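Surface-associated protein CshB (PDB 6YZG) is a cell-wall-anchored streptococcal surface adhesin that probably binds host fibronectin, the part described here being its non-repetitive domain 2. Local coordinates at residues 85-90 / 112-117; 40-45 / 121-126; 22-27 / 36-41; 71-76 / 197-202. All coordinates share one frame; numbering follows the deposited sequence.

Contact 1. Residues 85-90 / 112-117; sequences PSVTGA and LVYPMN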
loop_
_atom_site.group_PDB
_atom_site.type_symbol
_atom_site.label_atom_id
_atom_site.label_comp_id
_atom_site.label_asym_id
_atom_site.label_seq_id
_atom_site.Cartn_x
_atom_site.Cartn_y
_atom_site.Cartn_z
ATOM N N PRO A 85 17.902 -8.949 14.787
ATOM C CA PRO A 85 17.092 -8.651 15.972
ATOM C C PRO A 85 16.513 -9.953 16.534
ATOM O O PRO A 85 16.804 -11.025 16.091
ATOM C CB PRO A 85 16.055 -7.712 15.440
ATOM C CG PRO A 85 15.796 -8.263 14.049
ATOM C CD PRO A 85 17.167 -8.641 13.544
ATOM N N SER A 86 15.795 -9.806 17.641
ATOM C CA SER A 86 14.988 -10.882 18.235
ATOM C C SER A 86 13.530 -10.558 17.947
ATOM O O SER A 86 13.126 -9.403 17.801
ATOM C CB SER A 86 15.226 -11.079 19.711
ATOM O OG SER A 86 16.587 -11.467 19.968
ATOM N N VAL A 87 12.745 -11.603 17.871
ATOM C CA VAL A 87 11.285 -11.464 17.829
ATOM C C VAL A 87 10.841 -10.864 19.154
ATOM O O VAL A 87 11.364 -11.320 20.215
ATOM C CB VAL A 87 10.623 -12.811 17.567
ATOM C CG1 VAL A 87 9.113 -12.669 17.552
ATOM C CG2 VAL A 87 11.122 -13.426 16.255
ATOM N N THR A 88 9.951 -9.909 19.127
ATOM C CA THR A 88 9.577 -9.210 20.388
ATOM C C THR A 88 8.186 -8.618 20.300
ATOM O O THR A 88 7.716 -8.319 19.230
ATOM C CB THR A 88 10.613 -8.137 20.710
ATOM O OG1 THR A 88 10.388 -7.616 22.029
ATOM C CG2 THR A 88 10.612 -7.041 19.689
ATOM N N GLY A 89 7.539 -8.447 21.476
ATOM C CA GLY A 89 6.297 -7.675 21.555
ATOM C C GLY A 89 6.541 -6.331 22.186
ATOM O O GLY A 89 5.564 -5.591 22.379
ATOM N N ALA A 90 7.755 -6.158 22.671
ATOM C CA ALA A 90 8.095 -4.993 23.509
ATOM C C ALA A 90 7.889 -3.754 22.670
ATOM O O ALA A 90 8.612 -3.641 21.684
ATOM C CB ALA A 90 9.513 -5.131 24.017
ATOM N N LEU A 112 3.343 -8.844 17.212
ATOM C CA LEU A 112 4.654 -9.434 17.458
ATOM C C LEU A 112 5.538 -9.163 16.244
ATOM O O LEU A 112 5.099 -9.384 15.132
ATOM C CB LEU A 112 4.479 -10.922 17.701
ATOM C CG LEU A 112 5.655 -11.630 18.354
ATOM C CD1 LEU A 112 5.742 -11.228 19.834
ATOM C CD2 LEU A 112 5.532 -13.135 18.193
ATOM N N VAL A 113 6.708 -8.586 16.475
ATOM C CA VAL A 113 7.522 -8.091 15.345
ATOM C C VAL A 113 8.964 -8.593 15.424
ATOM O O VAL A 113 9.371 -9.093 16.397
ATOM C CB VAL A 113 7.504 -6.547 15.328
ATOM C CG1 VAL A 113 6.128 -5.971 15.025
ATOM C CG2 VAL A 113 8.053 -5.966 16.622
ATOM N N TYR A 114 9.666 -8.433 14.316
ATOM C CA TYR A 114 11.115 -8.740 14.170
ATOM C C TYR A 114 11.638 -7.389 13.709
ATOM O O TYR A 114 11.649 -7.174 12.524
ATOM C CB TYR A 114 11.300 -9.858 13.148
ATOM C CG TYR A 114 12.648 -10.521 13.143
ATOM C CD1 TYR A 114 13.117 -11.201 14.249
ATOM C CD2 TYR A 114 13.409 -10.522 11.994
ATOM C CE1 TYR A 114 14.322 -11.859 14.211
ATOM C CE2 TYR A 114 14.621 -11.158 11.944
ATOM C CZ TYR A 114 15.075 -11.837 13.054
ATOM O OH TYR A 114 16.251 -12.478 13.009
ATOM N N PRO A 115 12.007 -6.503 14.654
ATOM C CA PRO A 115 12.120 -5.084 14.382
ATOM C C PRO A 115 13.274 -4.469 13.592
ATOM O O PRO A 115 13.769 -3.477 13.973
ATOM C CB PRO A 115 11.895 -4.478 15.770
ATOM C CG PRO A 115 12.592 -5.431 16.650
ATOM C CD PRO A 115 12.248 -6.795 16.063
ATOM N N MET A 116 13.642 -5.158 12.525
ATOM C CA MET A 116 14.488 -4.536 11.493
ATOM C C MET A 116 13.867 -4.875 10.155
ATOM O O MET A 116 13.253 -5.924 9.988
ATOM C CB MET A 116 15.913 -5.019 11.568
ATOM C CG MET A 116 16.529 -4.665 12.909
ATOM S SD MET A 116 17.314 -3.100 12.868
ATOM C CE MET A 116 18.679 -3.361 11.706
ATOM N N ASN A 117 14.108 -4.044 9.163
ATOM C CA ASN A 117 13.683 -4.321 7.788
ATOM C C ASN A 117 14.581 -5.393 7.131
ATOM O O ASN A 117 15.727 -5.588 7.484
ATOM C CB ASN A 117 13.723 -3.041 6.986
ATOM C CG ASN A 117 12.826 -2.013 7.644
ATOM O OD1 ASN A 117 11.630 -2.268 7.769
ATOM N ND2 ASN A 117 13.408 -0.873 8.027
HETATM O O HOH W 1 16.997 -13.756 15.348
#
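Residues 85-90 and 112-117 run roughly antiparallel, their end-to-end directions 152° apart, and are joined by a single antiparallel bridge between Thr88 and Val113. This is a hydrogen-bonded pair between two loop segments of the adhesin domain. Thr88 N donates to Val113 O at 2.9 Å. Val113 N donates back to Thr88 O, almost straight at 179°. Both donors lie nearly along the C=O axis. Beyond the bridge, Pro85 sets its CG over one face of the Tyr114 ring, the two side chains crossing at about a right angle. This CG sits 3.6 Å from the ring centroid and only 5° off the ring normal, a CH-pi contact. Met116 CG packs against the same Pro85 CG at 3.8 Å. Val87 divides its two methyls. CG1, anti to the backbone N, reaches Leu112 CD2, while CG2 meets Tyr114 CD1. The Tyr114 ring also stacks with Trp121 of strand 119-131, which ties the loop to the sheet. The CB of Thr88 points away from 112-117, and its OG1 accepts from Ala90 N, an ST turn; its CG2 still touches Pro115 CG. At the ring edge, one water bridges Pro85 O and Tyr114 OH, 2.8 Å from each.

Contact 2. Residues 40-45 / 121-126; sequences KELKPF and WGVKFD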
loop_
_atom_site.group_PDB
_atom_site.type_symbol
_atom_site.label_atom_id
_atom_site.label_comp_id
_atom_site.label_asym_id
_atom_site.label_seq_id
_atom_site.Cartn_x
_atom_site.Cartn_y
_atom_site.Cartn_z
ATOM N N LYS A 40 8.451 -22.868 20.357
ATOM C CA LYS A 40 8.999 -24.215 20.049
ATOM C C LYS A 40 10.201 -24.055 19.105
ATOM O O LYS A 40 11.155 -24.835 19.211
ATOM C CB LYS A 40 7.896 -25.032 19.373
ATOM C CG LYS A 40 8.293 -26.446 18.986
ATOM C CD LYS A 40 7.143 -27.216 18.408
ATOM C CE LYS A 40 7.491 -28.668 18.175
ATOM N NZ LYS A 40 6.331 -29.522 18.507
ATOM N N GLU A 41 10.094 -23.144 18.121
ATOM C CA GLU A 41 11.101 -22.999 17.045
ATOM C C GLU A 41 11.170 -21.536 16.623
ATOM O O GLU A 41 10.129 -20.844 16.645
ATOM C CB GLU A 41 10.718 -23.830 15.807
ATOM C CG GLU A 41 10.667 -25.308 16.021
ATOM C CD GLU A 41 10.464 -26.006 14.694
ATOM O OE1 GLU A 41 11.397 -26.741 14.271
ATOM O OE2 GLU A 41 9.447 -25.679 14.029
ATOM N N LEU A 42 12.356 -21.058 16.300
ATOM C CA LEU A 42 12.595 -19.743 15.706
ATOM C C LEU A 42 13.408 -19.984 14.423
ATOM O O LEU A 42 14.684 -19.865 14.415
ATOM C CB LEU A 42 13.328 -18.814 16.689
ATOM C CG LEU A 42 12.469 -18.378 17.858
ATOM C CD1 LEU A 42 13.310 -18.000 19.071
ATOM C CD2 LEU A 42 11.587 -17.213 17.448
ATOM N N LYS A 43 12.704 -20.270 13.360
ATOM C CA LYS A 43 13.319 -20.633 12.082
ATOM C C LYS A 43 12.439 -20.164 10.956
ATOM O O LYS A 43 11.198 -20.074 11.063
ATOM C CB LYS A 43 13.561 -22.131 11.951
ATOM C CG LYS A 43 14.607 -22.720 12.887
ATOM C CD LYS A 43 15.092 -24.130 12.354
ATOM C CE LYS A 43 16.378 -24.641 12.969
ATOM N NZ LYS A 43 17.491 -23.652 12.919
ATOM N N PRO A 44 13.064 -19.800 9.809
ATOM C CA PRO A 44 12.296 -19.326 8.659
ATOM C C PRO A 44 11.699 -20.443 7.784
ATOM O O PRO A 44 11.913 -21.612 7.997
ATOM C CB PRO A 44 13.336 -18.538 7.877
ATOM C CG PRO A 44 14.604 -19.350 8.112
ATOM C CD PRO A 44 14.531 -19.700 9.595
ATOM N N PHE A 45 10.820 -20.027 6.892
ATOM C CA PHE A 45 9.959 -20.976 6.145
ATOM C C PHE A 45 10.821 -21.935 5.288
ATOM O O PHE A 45 10.404 -23.083 5.084
ATOM C CB PHE A 45 8.961 -20.231 5.284
ATOM C CG PHE A 45 7.884 -21.058 4.649
ATOM C CD1 PHE A 45 6.895 -21.664 5.409
ATOM C CD2 PHE A 45 7.903 -21.254 3.287
ATOM C CE1 PHE A 45 5.914 -22.390 4.757
ATOM C CE2 PHE A 45 6.927 -22.014 2.643
ATOM C CZ PHE A 45 5.935 -22.565 3.404
ATOM N N TRP A 121 12.224 -14.755 8.450
ATOM C CA TRP A 121 12.147 -15.250 9.849
ATOM C C TRP A 121 10.880 -16.045 10.052
ATOM O O TRP A 121 9.912 -15.913 9.269
ATOM C CB TRP A 121 12.251 -14.106 10.878
ATOM C CG TRP A 121 11.121 -13.143 10.868
ATOM C CD1 TRP A 121 10.960 -12.041 10.074
ATOM C CD2 TRP A 121 9.987 -13.082 11.754
ATOM N NE1 TRP A 121 9.870 -11.301 10.428
ATOM C CE2 TRP A 121 9.246 -11.927 11.469
ATOM C CE3 TRP A 121 9.578 -13.887 12.822
ATOM C CZ2 TRP A 121 8.107 -11.547 12.185
ATOM C CZ3 TRP A 121 8.437 -13.523 13.521
ATOM C CH2 TRP A 121 7.728 -12.381 13.206
ATOM N N GLY A 122 10.817 -16.749 11.178
ATOM C CA GLY A 122 9.548 -17.389 11.576
ATOM C C GLY A 122 9.591 -17.765 13.029
ATOM O O GLY A 122 10.647 -17.717 13.694
ATOM N N VAL A 123 8.437 -18.100 13.525
ATOM C CA VAL A 123 8.237 -18.560 14.918
ATOM C C VAL A 123 7.176 -19.638 14.916
ATOM O O VAL A 123 6.152 -19.485 14.212
ATOM C CB VAL A 123 7.851 -17.399 15.845
ATOM C CG1 VAL A 123 6.598 -16.651 15.415
ATOM C CG2 VAL A 123 7.839 -17.898 17.295
ATOM N N LYS A 124 7.372 -20.701 15.692
ATOM C CA LYS A 124 6.328 -21.706 15.912
ATOM C C LYS A 124 6.070 -21.785 17.414
ATOM O O LYS A 124 7.025 -21.855 18.200
ATOM C CB LYS A 124 6.755 -23.049 15.390
ATOM C CG LYS A 124 5.629 -24.050 15.329
ATOM C CD LYS A 124 6.062 -25.313 14.590
ATOM C CE LYS A 124 4.942 -26.141 14.001
ATOM N NZ LYS A 124 5.363 -26.701 12.686
ATOM N N PHE A 125 4.805 -21.693 17.751
ATOM C CA PHE A 125 4.357 -21.765 19.152
ATOM C C PHE A 125 3.580 -23.050 19.423
ATOM O O PHE A 125 2.775 -23.448 18.655
ATOM C CB PHE A 125 3.353 -20.639 19.425
ATOM C CG PHE A 125 3.911 -19.239 19.386
ATOM C CD1 PHE A 125 4.667 -18.738 20.428
ATOM C CD2 PHE A 125 3.686 -18.418 18.312
ATOM C CE1 PHE A 125 5.176 -17.450 20.404
ATOM C CE2 PHE A 125 4.201 -17.138 18.284
ATOM C CZ PHE A 125 4.926 -16.648 19.330
ATOM N N ASP A 126 3.868 -23.611 20.587
ATOM C CA ASP A 126 3.008 -24.652 21.183
ATOM C C ASP A 126 1.922 -23.837 21.897
ATOM O O ASP A 126 2.236 -22.840 22.511
ATOM C CB ASP A 126 3.795 -25.567 22.128
ATOM C CG ASP A 126 4.587 -26.684 21.445
ATOM O OD1 ASP A 126 4.063 -27.330 20.573
ATOM O OD2 ASP A 126 5.740 -26.878 21.799
HETATM O O HOH W 2 8.092 -27.118 12.548
HETATM O O HOH W 3 10.281 -17.183 6.724
#
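A classic beta bulge joins the end of strand 33-41 to strand 119-131: Lys40 and Glu41 both face Lys124. The two segments run antiparallel. Lys124 O takes a bond from Lys40 N at 2.8 Å and a weak one from Glu41 N at 3.3 Å. Lys124 N answers by bonding to Glu41 O at 2.9 Å, from above the carbonyl plane. The tight part follows the bulge, where residues 42-44 leave the strand but stay close. Leu42 CD2 lies 3.8 Å from Val123 CG2, and the two side chains run alongside each other. That valine methyl also sits over one face of the Phe125 ring, nearer the ring's border than its centre. Gly122 lets the loop come close: Lys43 O is 3.2 Å from its CA, on the side where a side chain would clash. The edge of strand 119-131 is extended by an antiparallel strand of the second subunit, so the sheet crosses the interface.

The looser side carries the charges. Lys40 runs out extended as far as CE, its CG anti to the backbone N (chi1 180°), and its methylenes pass along the Asp126 carboxylate. The salt bridge from NZ to Asp126 OD1 is long, and the stronger partner of this amine is Glu245 of the second subunit. Glu41 and Lys124 lie alongside each other without direct contact of their charges. A water joins them instead, donating to Glu41 OE2 at 2.5 Å and accepting from Lys124 NZ at 2.8 Å.

Contact 3. Residues 22-27 / 36-41; sequences GTTFTK and TLTVKE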
loop_
_atom_site.group_PDB
_atom_site.type_symbol
_atom_site.label_atom_id
_atom_site.label_comp_id
_atom_site.label_asym_id
_atom_site.label_seq_id
_atom_site.Cartn_x
_atom_site.Cartn_y
_atom_site.Cartn_z
ATOM N N GLY A 22 11.613 -21.776 24.290
ATOM C CA GLY A 22 11.211 -21.927 25.692
ATOM C C GLY A 22 10.674 -20.659 26.295
ATOM O O GLY A 22 10.223 -20.683 27.457
ATOM N N THR A 23 10.741 -19.515 25.614
ATOM C CA THR A 23 10.014 -18.329 26.062
ATOM C C THR A 23 8.527 -18.625 26.142
ATOM O O THR A 23 7.967 -19.344 25.271
ATOM C CB THR A 23 10.207 -17.136 25.120
ATOM O OG1 THR A 23 11.593 -16.761 25.141
ATOM C CG2 THR A 23 9.307 -15.953 25.428
ATOM N N THR A 24 7.848 -18.129 27.168
ATOM C CA THR A 24 6.395 -18.262 27.273
ATOM C C THR A 24 5.696 -16.907 27.319
ATOM O O THR A 24 6.226 -15.894 27.837
ATOM C CB THR A 24 5.963 -19.096 28.501
ATOM O OG1 THR A 24 6.337 -18.387 29.708
ATOM C CG2 THR A 24 6.493 -20.495 28.395
ATOM N N PHE A 25 4.458 -16.927 26.808
ATOM C CA PHE A 25 3.509 -15.800 26.900
ATOM C C PHE A 25 2.274 -16.406 27.558
ATOM O O PHE A 25 1.728 -17.388 27.005
ATOM C CB PHE A 25 3.164 -15.172 25.544
ATOM C CG PHE A 25 2.103 -14.118 25.595
ATOM C CD1 PHE A 25 0.765 -14.470 25.503
ATOM C CD2 PHE A 25 2.464 -12.789 25.809
ATOM C CE1 PHE A 25 -0.208 -13.498 25.612
ATOM C CE2 PHE A 25 1.466 -11.812 25.866
ATOM C CZ PHE A 25 0.151 -12.196 25.783
ATOM N N THR A 26 1.756 -15.848 28.641
ATOM C CA THR A 26 0.600 -16.398 29.325
ATOM C C THR A 26 -0.397 -15.282 29.662
ATOM O O THR A 26 0.000 -14.224 30.132
ATOM C CB THR A 26 1.065 -17.045 30.645
ATOM O OG1 THR A 26 2.171 -17.936 30.453
ATOM C CG2 THR A 26 -0.115 -17.767 31.255
ATOM N N LYS A 27 -1.664 -15.489 29.364
ATOM C CA LYS A 27 -2.693 -14.467 29.605
ATOM C C LYS A 27 -3.997 -15.179 29.962
ATOM O O LYS A 27 -4.467 -16.067 29.234
ATOM C CB LYS A 27 -2.885 -13.560 28.388
ATOM C CG LYS A 27 -4.001 -12.511 28.532
ATOM C CD LYS A 27 -3.708 -11.444 29.527
ATOM C CE LYS A 27 -4.878 -10.468 29.631
ATOM N NZ LYS A 27 -4.610 -9.341 30.553
ATOM N N THR A 36 -1.587 -20.194 27.073
ATOM C CA THR A 36 -0.134 -20.194 27.251
ATOM C C THR A 36 0.471 -20.495 25.901
ATOM O O THR A 36 0.146 -21.573 25.313
ATOM C CB THR A 36 0.337 -21.229 28.263
ATOM O OG1 THR A 36 -0.336 -21.014 29.531
ATOM C CG2 THR A 36 1.824 -21.156 28.459
ATOM N N LEU A 37 1.341 -19.641 25.410
ATOM C CA LEU A 37 2.115 -19.837 24.190
ATOM C C LEU A 37 3.542 -20.148 24.632
ATOM O O LEU A 37 4.109 -19.440 25.493
ATOM C CB LEU A 37 2.189 -18.594 23.308
ATOM C CG LEU A 37 0.891 -17.897 22.939
ATOM C CD1 LEU A 37 1.149 -16.776 21.949
ATOM C CD2 LEU A 37 -0.249 -18.789 22.570
ATOM N N THR A 38 4.140 -21.164 24.038
ATOM C CA THR A 38 5.549 -21.489 24.279
ATOM C C THR A 38 6.291 -21.492 22.954
ATOM O O THR A 38 5.794 -22.120 22.013
ATOM C CB THR A 38 5.728 -22.867 24.925
ATOM O OG1 THR A 38 4.948 -22.939 26.139
ATOM C CG2 THR A 38 7.168 -23.149 25.264
ATOM N N VAL A 39 7.399 -20.776 22.861
ATOM C CA VAL A 39 8.191 -20.796 21.619
ATOM C C VAL A 39 8.827 -22.155 21.416
ATOM O O VAL A 39 9.627 -22.598 22.296
ATOM C CB VAL A 39 9.223 -19.688 21.608
ATOM C CG1 VAL A 39 10.019 -19.788 20.345
ATOM C CG2 VAL A 39 8.612 -18.323 21.809
ATOM N N LYS A 40 8.451 -22.868 20.357
ATOM C CA LYS A 40 8.999 -24.215 20.049
ATOM C C LYS A 40 10.201 -24.055 19.105
ATOM O O LYS A 40 11.155 -24.835 19.211
ATOM C CB LYS A 40 7.896 -25.032 19.373
ATOM C CG LYS A 40 8.293 -26.446 18.986
ATOM C CD LYS A 40 7.143 -27.216 18.408
ATOM C CE LYS A 40 7.491 -28.668 18.175
ATOM N NZ LYS A 40 6.331 -29.522 18.507
ATOM N N GLU A 41 10.094 -23.144 18.121
ATOM C CA GLU A 41 11.101 -22.999 17.045
ATOM C C GLU A 41 11.170 -21.536 16.623
ATOM O O GLU A 41 10.129 -20.844 16.645
ATOM C CB GLU A 41 10.718 -23.830 15.807
ATOM C CG GLU A 41 10.667 -25.308 16.021
ATOM C CD GLU A 41 10.464 -26.006 14.694
ATOM O OE1 GLU A 41 11.397 -26.741 14.271
ATOM O OE2 GLU A 41 9.447 -25.679 14.029
#
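Thr26, Thr36 and Thr38 share one first torsion, near -55°, which sets OG1 beside the backbone N and CG2 anti to it. Thr24 differs: at chi1 65° its OG1 takes the crowded place between the backbone N and the carbonyl carbon, and CG2 lies anti to the carbonyl carbon. These settings bring a methyl of one strand against a hydroxyl of the other. Thr24 CG2 rests 3.7 Å from Thr38 OG1, and Thr26 CG2 lies beside Thr36 OG1. Both pairs are non-hydrogen-bonded positions of the bridge pattern, and their side chains point the same way on one sheet face. Phe25 and Leu37 occupy the other face, CB to CB at 4.2 Å. The Phe25 ring, its CG anti to the backbone N, meets Trp10 and Phe4 edge-to-face, and Leu37 packs on Phe125 of the neighbouring strand.

The two segments are the arms of a beta hairpin, strands 24-30 and 33-41. The axes of residues 24-27 and 36-41 approach to 4.6 Å and run antiparallel, 175° between their directions. The central hydrogen-bonded pair is Phe25 with Leu37. Leu37 N bonds to Phe25 O at 2.8 Å, and Phe25 N bonds to Leu37 O in the carbonyl plane. Toward Gly22 the pairing continues. Val39 N bonds to Thr23 O, and Val39 CG2 covers Thr23 CB at 3.9 Å. The Thr23 hydroxyl turns elsewhere, to Asn12 O and Lys20 N. Gly22 has a positive phi, a backbone shape suited to glycine, and its N hydrogen-bonds to Val39 O, in the carbonyl plane on a lone pair, at 2.9 Å.

Contact 4. Residues 71-76 / 197-202; sequences GFLTSA and LLILKD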
loop_
_atom_site.group_PDB
_atom_site.type_symbol
_atom_site.label_atom_id
_atom_site.label_comp_id
_atom_site.label_asym_id
_atom_site.label_seq_id
_atom_site.Cartn_x
_atom_site.Cartn_y
_atom_site.Cartn_z
ATOM N N GLY A 71 16.971 -14.338 10.310
ATOM C CA GLY A 71 17.952 -13.267 10.121
ATOM C C GLY A 71 17.601 -12.446 8.902
ATOM O O GLY A 71 16.451 -12.400 8.454
ATOM N N PHE A 72 18.574 -11.664 8.424
ATOM C CA PHE A 72 18.368 -10.789 7.266
ATOM C C PHE A 72 18.319 -11.558 5.940
ATOM O O PHE A 72 18.978 -12.614 5.824
ATOM C CB PHE A 72 19.511 -9.771 7.216
ATOM C CG PHE A 72 19.549 -8.883 8.443
ATOM C CD1 PHE A 72 18.566 -7.943 8.592
ATOM C CD2 PHE A 72 20.581 -8.951 9.364
ATOM C CE1 PHE A 72 18.553 -7.090 9.683
ATOM C CE2 PHE A 72 20.574 -8.081 10.457
ATOM C CZ PHE A 72 19.544 -7.199 10.628
ATOM N N LEU A 73 17.626 -10.971 4.978
ATOM C CA LEU A 73 17.804 -11.401 3.576
ATOM C C LEU A 73 19.302 -11.340 3.232
ATOM O O LEU A 73 19.946 -10.359 3.599
ATOM C CB LEU A 73 16.982 -10.543 2.673
ATOM C CG LEU A 73 15.477 -10.596 2.877
ATOM C CD1 LEU A 73 14.758 -9.478 2.098
ATOM C CD2 LEU A 73 14.941 -11.952 2.490
ATOM N N THR A 74 19.809 -12.354 2.522
ATOM C CA THR A 74 21.245 -12.405 2.240
ATOM C C THR A 74 21.598 -11.327 1.230
ATOM O O THR A 74 22.825 -11.067 1.104
ATOM C CB THR A 74 21.719 -13.794 1.784
ATOM O OG1 THR A 74 21.310 -14.014 0.417
ATOM C CG2 THR A 74 21.214 -14.913 2.656
ATOM N N SER A 75 20.664 -10.748 0.517
ATOM C CA SER A 75 20.870 -9.604 -0.389
ATOM C C SER A 75 20.927 -8.276 0.353
ATOM O O SER A 75 21.257 -7.257 -0.274
ATOM C CB SER A 75 19.818 -9.603 -1.428
ATOM O OG SER A 75 18.515 -9.629 -0.789
ATOM N N ALA A 76 20.524 -8.208 1.611
ATOM C CA ALA A 76 20.529 -6.943 2.376
ATOM C C ALA A 76 21.948 -6.598 2.802
ATOM O O ALA A 76 22.693 -7.454 3.199
ATOM C CB ALA A 76 19.606 -7.051 3.579
ATOM N N LEU A 197 13.402 -6.398 -7.126
ATOM C CA LEU A 197 13.011 -6.454 -5.702
ATOM C C LEU A 197 14.204 -6.953 -4.913
ATOM O O LEU A 197 14.863 -7.940 -5.297
ATOM C CB LEU A 197 11.864 -7.454 -5.526
ATOM C CG LEU A 197 10.488 -6.969 -5.944
ATOM C CD1 LEU A 197 9.477 -8.086 -6.023
ATOM C CD2 LEU A 197 9.982 -5.898 -4.985
ATOM N N LEU A 198 14.472 -6.378 -3.749
ATOM C CA LEU A 198 15.550 -6.846 -2.872
ATOM C C LEU A 198 15.396 -8.344 -2.523
ATOM O O LEU A 198 16.362 -9.142 -2.478
ATOM C CB LEU A 198 15.572 -6.006 -1.597
ATOM C CG LEU A 198 16.578 -6.445 -0.554
ATOM C CD1 LEU A 198 17.984 -6.118 -1.025
ATOM C CD2 LEU A 198 16.254 -5.780 0.782
ATOM N N ILE A 199 14.172 -8.785 -2.229
ATOM C CA ILE A 199 13.914 -10.147 -1.764
ATOM C C ILE A 199 14.385 -11.151 -2.849
ATOM O O ILE A 199 15.041 -12.139 -2.523
ATOM C CB ILE A 199 12.456 -10.305 -1.328
ATOM C CG1 ILE A 199 12.354 -11.679 -0.668
ATOM C CG2 ILE A 199 11.467 -10.167 -2.451
ATOM C CD1 ILE A 199 11.149 -11.802 0.239
ATOM N N LEU A 200 14.060 -10.890 -4.128
ATOM C CA LEU A 200 14.382 -11.837 -5.207
ATOM C C LEU A 200 15.866 -11.830 -5.524
ATOM O O LEU A 200 16.388 -12.810 -6.089
ATOM C CB LEU A 200 13.562 -11.553 -6.456
ATOM C CG LEU A 200 12.053 -11.644 -6.263
ATOM C CD1 LEU A 200 11.376 -11.497 -7.601
ATOM C CD2 LEU A 200 11.656 -12.941 -5.603
ATOM N N LYS A 201 16.569 -10.826 -5.049
ATOM C CA LYS A 201 18.037 -10.840 -5.138
ATOM C C LYS A 201 18.676 -11.804 -4.158
ATOM O O LYS A 201 19.874 -12.179 -4.329
ATOM C CB LYS A 201 18.644 -9.443 -4.988
ATOM C CG LYS A 201 18.190 -8.441 -6.029
ATOM C CD LYS A 201 18.746 -7.087 -5.801
ATOM C CE LYS A 201 18.080 -6.095 -6.716
ATOM N NZ LYS A 201 18.651 -4.749 -6.500
ATOM N N ASP A 202 17.982 -12.296 -3.143
ATOM C CA ASP A 202 18.485 -13.318 -2.215
ATOM C C ASP A 202 18.305 -14.662 -2.903
ATOM O O ASP A 202 17.211 -15.177 -2.999
ATOM C CB ASP A 202 17.713 -13.252 -0.900
ATOM C CG ASP A 202 18.192 -14.213 0.141
ATOM O OD1 ASP A 202 18.963 -15.147 -0.214
ATOM O OD2 ASP A 202 17.770 -14.112 1.301
#
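Asp202 holds the turn at residues 73-76 against the short, weakly bonded helix 198-201. Its CB lies 3.7 Å from Ser75 OG. CG stands anti to the backbone N (chi1 -177°), which carries the carboxylate over to Thr74. There the two oxygens divide the work. OD1 accepts from Thr74 OG1 at 2.7 Å, and OD2 accepts from Thr74 N at 3.0 Å. Both donors stand well above the carboxylate plane, so one residue grips the group from a single face. OD1 has a further partner in Ser204 OG. The turn is a type I beta turn from Leu73 to Ala76, closed by the bond from Ala76 N to Leu73 O. Ser75 OG donates to Leu198 O at 2.8 Å, from above the carbonyl plane. The apolar part is lighter. Leu73 CD2 meets Ile199 CG1 at 4.1 Å, and Leu73 CD1 meets Leu198 CD2 at 4.2 Å. Leu198 CD1 also reaches Ser75 O at 3.5 Å. Leu73 and Ile199 also pack on the second subunit, at Ser252 and Ala251. Asp202 is buried, and its carboxylate, if ionised, would be met by neutral donors, two from Thr74 and one from Ser204, which would probably stabilise the charge.

In the fold
Contacts 2 and 3 share strand 33-41, with Lys40 and Glu41 in both, and their centres are about 11 Å apart. Asp126 N lies 2.8 Å from Thr38 O, a probable hydrogen bond between them. Phe125 of contact 2 packs on Leu37 and Val39 of contact 3. Contact 1 lies about 13 Å from contact 2, centre to centre. They meet where Tyr114 CB approaches Trp121 CE2 at 3.4 Å and Val87 CG2 approaches Leu42 CD2 at 4.0 Å. Contact 4 joins contact 1 through Phe72, which touches Pro85 and Met116. Contacts 3 and 4 are the farthest apart, centres about 29 Å, yet both reach the same antiparallel sheet. All four contacts touch the second subunit.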